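Local coordinates for lipoprotein (Mycoplasma mycoides subsp. capri, PDB 7ADK), which is probably a surface-anchored lipoprotein peptidase related to the chymotrypsin-like proteases of clan PA, at residues F489-I494 / S580-N585; Y556-W561 / Y571-N576. All coordinates share one frame; numbering follows the deposited sequence.

In the fold
Both contacts fix helix 575-582 and the run that leads into it against one antiparallel sheet, and their centres lie only about 6 Å apart. Contact 1 uses the last turn of the helix and strand 486-493; contact 2 uses the run leading into the helix and strand 556-562, the strand that pairs with 486-493. Along the chain the order is 489-494, 556-561, 571-576, 580-585, so contact 2 lies within the sequence that contact 1 spans. The two meet directly: Ser492 OG and Ser557 OG are probably hydrogen bonded at 2.8 Å, and Lys581 packs on Tyr571. Together they hold the approach to the helix and its last turn against neighbouring strands of the probable peptidase domain.

Contact 1. Residues F489-I494 / S580-N585; sequences FTFSPI and SKITNN
Phe489 offers one face of its ring to Ile582 on the last turn of helix 575-582. Ile582 CG1 makes a CH-pi contact 3.7 Å from the centroid of the Phe489 ring, shifted toward the rim on the CD2 side, 3.6 Å from Phe489 CD2. With CG anti to the carbonyl carbon (chi1 -55°), the ring reaches from the strand to the helix end, and its far corner, Phe489 CZ, comes 4.1 Å from Lys581 O. Arg466 bonds to that carbonyl and to Ile582 O, so these two carbonyls at the helix end have a partner beside an otherwise apolar contact. Thr490 suits the other side of the strand, where its hydroxyl bonds to Ser463. Phe491 returns to the helix side; its CZ meets Ile582 CD1 edge-on at 4.2 Å. One branched isoleucine thus serves two rings, CG1 over a face and CD1 at a rim, a task fitted to its long ethyl arm. Ser492 again faces elsewhere, its OG bonded to Ser557 on the adjacent strand. The whole is a helix laid by its C-terminal turn on one face of an antiparallel sheet, consistent with a chymotrypsin-like beta domain of clan PA.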
loop_
_atom_site.group_PDB
_atom_site.type_symbol
_atom_site.label_atom_id
_atom_site.label_comp_id
_atom_site.label_asym_id
_atom_site.label_seq_id
_atom_site.Cartn_x
_atom_site.Cartn_y
_atom_site.Cartn_z
ATOM N N PHE B 489 -6.245 -20.482 5.812
ATOM C CA PHE B 489 -6.408 -21.928 5.882
ATOM C C PHE B 489 -6.719 -22.438 4.484
ATOM O O PHE B 489 -7.766 -22.107 3.945
ATOM C CB PHE B 489 -7.527 -22.277 6.879
ATOM C CG PHE B 489 -7.311 -21.686 8.252
ATOM C CD1 PHE B 489 -7.730 -20.376 8.525
ATOM C CD2 PHE B 489 -6.627 -22.414 9.230
ATOM C CE1 PHE B 489 -7.424 -19.777 9.749
ATOM C CE2 PHE B 489 -6.338 -21.821 10.462
ATOM C CZ PHE B 489 -6.719 -20.498 10.717
ATOM N N THR B 490 -5.833 -23.225 3.886
ATOM C CA THR B 490 -5.998 -23.758 2.525
ATOM C C THR B 490 -6.204 -25.257 2.578
ATOM O O THR B 490 -5.432 -25.960 3.204
ATOM C CB THR B 490 -4.817 -23.402 1.620
ATOM O OG1 THR B 490 -4.648 -22.008 1.582
ATOM C CG2 THR B 490 -4.996 -23.842 0.173
ATOM N N PHE B 491 -7.213 -25.756 1.881
ATOM C CA PHE B 491 -7.597 -27.159 1.833
ATOM C C PHE B 491 -7.456 -27.702 0.419
ATOM O O PHE B 491 -7.817 -27.042 -0.555
ATOM C CB PHE B 491 -9.014 -27.342 2.362
ATOM C CG PHE B 491 -9.259 -26.735 3.723
ATOM C CD1 PHE B 491 -9.602 -25.375 3.834
ATOM C CD2 PHE B 491 -9.132 -27.516 4.883
ATOM C CE1 PHE B 491 -9.825 -24.804 5.094
ATOM C CE2 PHE B 491 -9.399 -26.950 6.137
ATOM C CZ PHE B 491 -9.745 -25.598 6.244
ATOM N N SER B 492 -6.930 -28.916 0.314
ATOM C CA SER B 492 -6.600 -29.587 -0.940
ATOM C C SER B 492 -6.992 -31.062 -0.880
ATOM O O SER B 492 -6.927 -31.660 0.190
ATOM C CB SER B 492 -5.108 -29.442 -1.218
ATOM O OG SER B 492 -4.332 -29.924 -0.144
ATOM N N PRO B 493 -7.429 -31.668 -1.990
ATOM C CA PRO B 493 -7.895 -33.052 -2.027
ATOM C C PRO B 493 -6.759 -34.088 -2.022
ATOM O O PRO B 493 -5.667 -33.843 -2.531
ATOM C CB PRO B 493 -8.694 -33.143 -3.321
ATOM C CG PRO B 493 -8.007 -32.158 -4.251
ATOM C CD PRO B 493 -7.548 -31.059 -3.304
ATOM N N ILE B 494 -7.042 -35.280 -1.509
ATOM C CA ILE B 494 -6.126 -36.421 -1.405
ATOM C C ILE B 494 -6.873 -37.709 -1.800
ATOM O O ILE B 494 -8.094 -37.801 -1.666
ATOM C CB ILE B 494 -5.489 -36.415 0.017
ATOM C CG1 ILE B 494 -4.150 -35.694 -0.024
ATOM C CG2 ILE B 494 -5.361 -37.771 0.684
ATOM C CD1 ILE B 494 -3.388 -35.634 1.288
ATOM N N SER B 580 -12.338 -24.028 15.994
ATOM C CA SER B 580 -12.535 -22.771 16.709
ATOM C C SER B 580 -11.533 -21.697 16.296
ATOM O O SER B 580 -11.949 -20.570 16.093
ATOM C CB SER B 580 -12.499 -22.988 18.214
ATOM O OG SER B 580 -13.504 -23.893 18.600
ATOM N N LYS B 581 -10.256 -22.025 16.070
ATOM C CA LYS B 581 -9.254 -21.087 15.533
ATOM C C LYS B 581 -9.520 -20.704 14.076
ATOM O O LYS B 581 -9.303 -19.554 13.719
ATOM C CB LYS B 581 -7.838 -21.659 15.712
ATOM C CG LYS B 581 -7.366 -21.718 17.167
ATOM C CD LYS B 581 -7.099 -20.364 17.841
ATOM C CE LYS B 581 -5.885 -19.625 17.275
ATOM N NZ LYS B 581 -5.590 -18.410 18.046
ATOM N N ILE B 582 -10.073 -21.577 13.237
ATOM C CA ILE B 582 -10.542 -21.256 11.880
ATOM C C ILE B 582 -11.702 -20.253 11.916
ATOM O O ILE B 582 -11.662 -19.199 11.281
ATOM C CB ILE B 582 -10.946 -22.554 11.129
ATOM C CG1 ILE B 582 -9.695 -23.358 10.747
ATOM C CG2 ILE B 582 -11.729 -22.249 9.851
ATOM C CD1 ILE B 582 -9.953 -24.823 10.397
ATOM N N THR B 583 -12.752 -20.565 12.684
ATOM C CA THR B 583 -14.026 -19.830 12.706
ATOM C C THR B 583 -14.050 -18.650 13.683
ATOM O O THR B 583 -15.137 -18.194 14.031
ATOM C CB THR B 583 -15.232 -20.756 12.949
ATOM O OG1 THR B 583 -15.193 -21.343 14.228
ATOM C CG2 THR B 583 -15.294 -21.847 11.884
ATOM N N ASN B 584 -12.897 -18.178 14.176
ATOM C CA ASN B 584 -12.767 -17.127 15.199
ATOM C C ASN B 584 -13.710 -17.341 16.400
ATOM O O ASN B 584 -14.238 -16.406 16.999
ATOM C CB ASN B 584 -12.921 -15.755 14.548
ATOM C CG ASN B 584 -11.667 -15.165 13.943
ATOM O OD1 ASN B 584 -10.600 -15.205 14.510
ATOM N ND2 ASN B 584 -11.769 -14.495 12.827
ATOM N N ASN B 585 -13.944 -18.603 16.731
ATOM C CA ASN B 585 -14.801 -19.107 17.793
ATOM C C ASN B 585 -16.259 -18.594 17.771
ATOM O O ASN B 585 -16.832 -18.311 18.817
ATOM C CB ASN B 585 -14.075 -18.944 19.131
ATOM C CG ASN B 585 -14.550 -19.927 20.174
ATOM O OD1 ASN B 585 -15.360 -20.810 19.957
ATOM N ND2 ASN B 585 -14.040 -19.833 21.365
#

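Contact 2. Residues Y556-W561 / Y571-N576; sequences YSYSVW and YETEQN
Val560 and Tyr571 meet methyl to ring, their side chains crossing at about a right angle. From CB, which points toward the strand, the Tyr571 ring follows with CG roughly anti to the backbone N (chi1 -150°), which brings one face over the valine. Tyr571 CG lies 3.9 Å from Val560 CG1, Tyr571 CD1 and CD2 are each 4.0 Å from the same methyl, and Tyr571 CD2 comes to 4.2 Å from Val560 CG2. CE1 and CE2 lie nearly as close to that methyl as CD1 and CD2. CG1 therefore sits almost squarely over the middle of the ring, only 11° off its normal, in a CH-pi contact. Beyond it the hydroxyl end of the tyrosine packs on the aliphatic part of Lys581. A flat, partly exposed ring suits this place: its face covers a buried valine, and its hydroxyl end reaches on to the helix, beside Lys581.

Strand 556-562 belongs to an antiparallel sheet and turns back through the short strand 565-566 as a beta hairpin; the chain then runs through 571-574 into helix 575-582. Tyr558, two residues before Val560 and on the same side of the strand, borders this entry: its OH stands 4.1 Å from Glu572 O, van der Waals packing near Thr573. Two glutamates bond to backbone N-H groups along this entry. Glu572 OE2 turns back to accept from Thr573 N at 2.9 Å, and weakly from Glu574 N. Glu574, the N-cap, takes Asn576 N on OE2 at 3.0 Å, approached from above the carboxylate plane, while its OE1 forms a salt bridge with Lys577.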
loop_
_atom_site.group_PDB
_atom_site.type_symbol
_atom_site.label_atom_id
_atom_site.label_comp_id
_atom_site.label_asym_id
_atom_site.label_seq_id
_atom_site.Cartn_x
_atom_site.Cartn_y
_atom_site.Cartn_z
ATOM N N TYR B 556 -8.324 -35.174 2.800
ATOM C CA TYR B 556 -7.831 -33.835 2.485
ATOM C C TYR B 556 -6.591 -33.481 3.305
ATOM O O TYR B 556 -6.464 -33.894 4.454
ATOM C CB TYR B 556 -8.932 -32.786 2.742
ATOM C CG TYR B 556 -10.257 -33.033 2.050
ATOM C CD1 TYR B 556 -11.211 -33.868 2.655
ATOM C CD2 TYR B 556 -10.516 -32.491 0.780
ATOM C CE1 TYR B 556 -12.385 -34.209 1.970
ATOM C CE2 TYR B 556 -11.694 -32.831 0.093
ATOM C CZ TYR B 556 -12.632 -33.696 0.688
ATOM O OH TYR B 556 -13.782 -34.041 0.059
ATOM N N SER B 557 -5.714 -32.650 2.749
ATOM C CA SER B 557 -4.605 -32.000 3.453
ATOM C C SER B 557 -4.877 -30.506 3.616
ATOM O O SER B 557 -5.068 -29.802 2.620
ATOM C CB SER B 557 -3.272 -32.231 2.734
ATOM O OG SER B 557 -3.381 -32.161 1.328
ATOM N N TYR B 558 -4.852 -30.035 4.864
ATOM C CA TYR B 558 -4.912 -28.615 5.200
ATOM C C TYR B 558 -3.513 -28.030 5.396
ATOM O O TYR B 558 -2.591 -28.706 5.848
ATOM C CB TYR B 558 -5.824 -28.345 6.407
ATOM C CG TYR B 558 -5.263 -28.697 7.767
ATOM C CD1 TYR B 558 -5.519 -29.958 8.333
ATOM C CD2 TYR B 558 -4.498 -27.759 8.482
ATOM C CE1 TYR B 558 -4.996 -30.289 9.594
ATOM C CE2 TYR B 558 -3.960 -28.090 9.738
ATOM C CZ TYR B 558 -4.206 -29.359 10.295
ATOM O OH TYR B 558 -3.702 -29.698 11.504
ATOM N N SER B 559 -3.362 -26.749 5.080
ATOM C CA SER B 559 -2.195 -25.943 5.396
ATOM C C SER B 559 -2.608 -24.581 5.937
ATOM O O SER B 559 -3.578 -23.997 5.470
ATOM C CB SER B 559 -1.273 -25.827 4.174
ATOM O OG SER B 559 -1.965 -25.339 3.041
ATOM N N VAL B 560 -1.926 -24.109 6.976
ATOM C CA VAL B 560 -2.179 -22.841 7.660
ATOM C C VAL B 560 -1.048 -21.890 7.337
ATOM O O VAL B 560 0.117 -22.229 7.503
ATOM C CB VAL B 560 -2.323 -22.991 9.182
ATOM C CG1 VAL B 560 -2.834 -21.706 9.811
ATOM C CG2 VAL B 560 -3.272 -24.126 9.549
ATOM N N TRP B 561 -1.366 -20.683 6.888
ATOM C CA TRP B 561 -0.420 -19.670 6.431
ATOM C C TRP B 561 -0.618 -18.359 7.191
ATOM O O TRP B 561 -1.714 -18.071 7.671
ATOM C CB TRP B 561 -0.544 -19.461 4.922
ATOM C CG TRP B 561 -0.381 -20.648 4.028
ATOM C CD1 TRP B 561 -1.282 -21.639 3.871
ATOM C CD2 TRP B 561 0.742 -21.000 3.161
ATOM N NE1 TRP B 561 -0.764 -22.615 3.048
ATOM C CE2 TRP B 561 0.476 -22.268 2.572
ATOM C CE3 TRP B 561 1.959 -20.379 2.805
ATOM C CZ2 TRP B 561 1.373 -22.896 1.699
ATOM C CZ3 TRP B 561 2.856 -20.993 1.916
ATOM C CH2 TRP B 561 2.568 -22.248 1.368
ATOM N N TYR B 571 0.944 -24.221 14.290
ATOM C CA TYR B 571 -0.426 -23.858 14.636
ATOM C C TYR B 571 -1.121 -24.922 15.498
ATOM O O TYR B 571 -0.565 -25.983 15.773
ATOM C CB TYR B 571 -1.223 -23.599 13.349
ATOM C CG TYR B 571 -2.329 -22.585 13.530
ATOM C CD1 TYR B 571 -1.970 -21.241 13.707
ATOM C CD2 TYR B 571 -3.689 -22.950 13.510
ATOM C CE1 TYR B 571 -2.949 -20.247 13.833
ATOM C CE2 TYR B 571 -4.674 -21.954 13.643
ATOM C CZ TYR B 571 -4.307 -20.598 13.785
ATOM O OH TYR B 571 -5.243 -19.626 13.887
ATOM N N GLU B 572 -2.362 -24.653 15.900
ATOM C CA GLU B 572 -3.254 -25.618 16.551
ATOM C C GLU B 572 -3.476 -26.882 15.699
ATOM O O GLU B 572 -3.412 -26.838 14.473
ATOM C CB GLU B 572 -4.566 -24.919 16.917
ATOM C CG GLU B 572 -5.567 -25.720 17.744
ATOM C CD GLU B 572 -5.005 -26.228 19.059
ATOM O OE1 GLU B 572 -5.114 -25.535 20.070
ATOM O OE2 GLU B 572 -4.440 -27.319 19.085
ATOM N N THR B 573 -3.660 -28.029 16.350
ATOM C CA THR B 573 -3.784 -29.346 15.715
ATOM C C THR B 573 -5.047 -30.136 16.069
ATOM O O THR B 573 -5.597 -30.815 15.201
ATOM C CB THR B 573 -2.498 -30.140 15.962
ATOM O OG1 THR B 573 -2.495 -31.325 15.229
ATOM C CG2 THR B 573 -2.242 -30.508 17.406
ATOM N N GLU B 574 -5.543 -30.078 17.308
ATOM C CA GLU B 574 -6.695 -30.889 17.723
ATOM C C GLU B 574 -8.005 -30.320 17.163
ATOM O O GLU B 574 -8.263 -29.128 17.281
ATOM C CB GLU B 574 -6.711 -31.054 19.246
ATOM C CG GLU B 574 -7.831 -31.969 19.769
ATOM C CD GLU B 574 -9.154 -31.251 20.077
ATOM O OE1 GLU B 574 -9.142 -30.313 20.904
ATOM O OE2 GLU B 574 -10.201 -31.652 19.524
ATOM N N GLN B 575 -8.832 -31.156 16.537
ATOM C CA GLN B 575 -9.914 -30.737 15.641
ATOM C C GLN B 575 -10.899 -29.715 16.216
ATOM O O GLN B 575 -11.231 -28.758 15.524
ATOM C CB GLN B 575 -10.664 -31.981 15.158
ATOM C CG GLN B 575 -11.759 -31.679 14.141
ATOM C CD GLN B 575 -12.374 -32.922 13.523
ATOM O OE1 GLN B 575 -12.259 -33.179 12.338
ATOM N NE2 GLN B 575 -13.041 -33.750 14.280
ATOM N N ASN B 576 -11.419 -29.885 17.431
ATOM C CA ASN B 576 -12.407 -28.938 17.964
ATOM C C ASN B 576 -11.780 -27.563 18.244
ATOM O O ASN B 576 -12.423 -26.529 18.044
ATOM C CB ASN B 576 -13.062 -29.516 19.227
ATOM C CG ASN B 576 -14.001 -30.691 19.017
ATOM O OD1 ASN B 576 -14.664 -31.141 19.936
ATOM N ND2 ASN B 576 -14.171 -31.192 17.822
#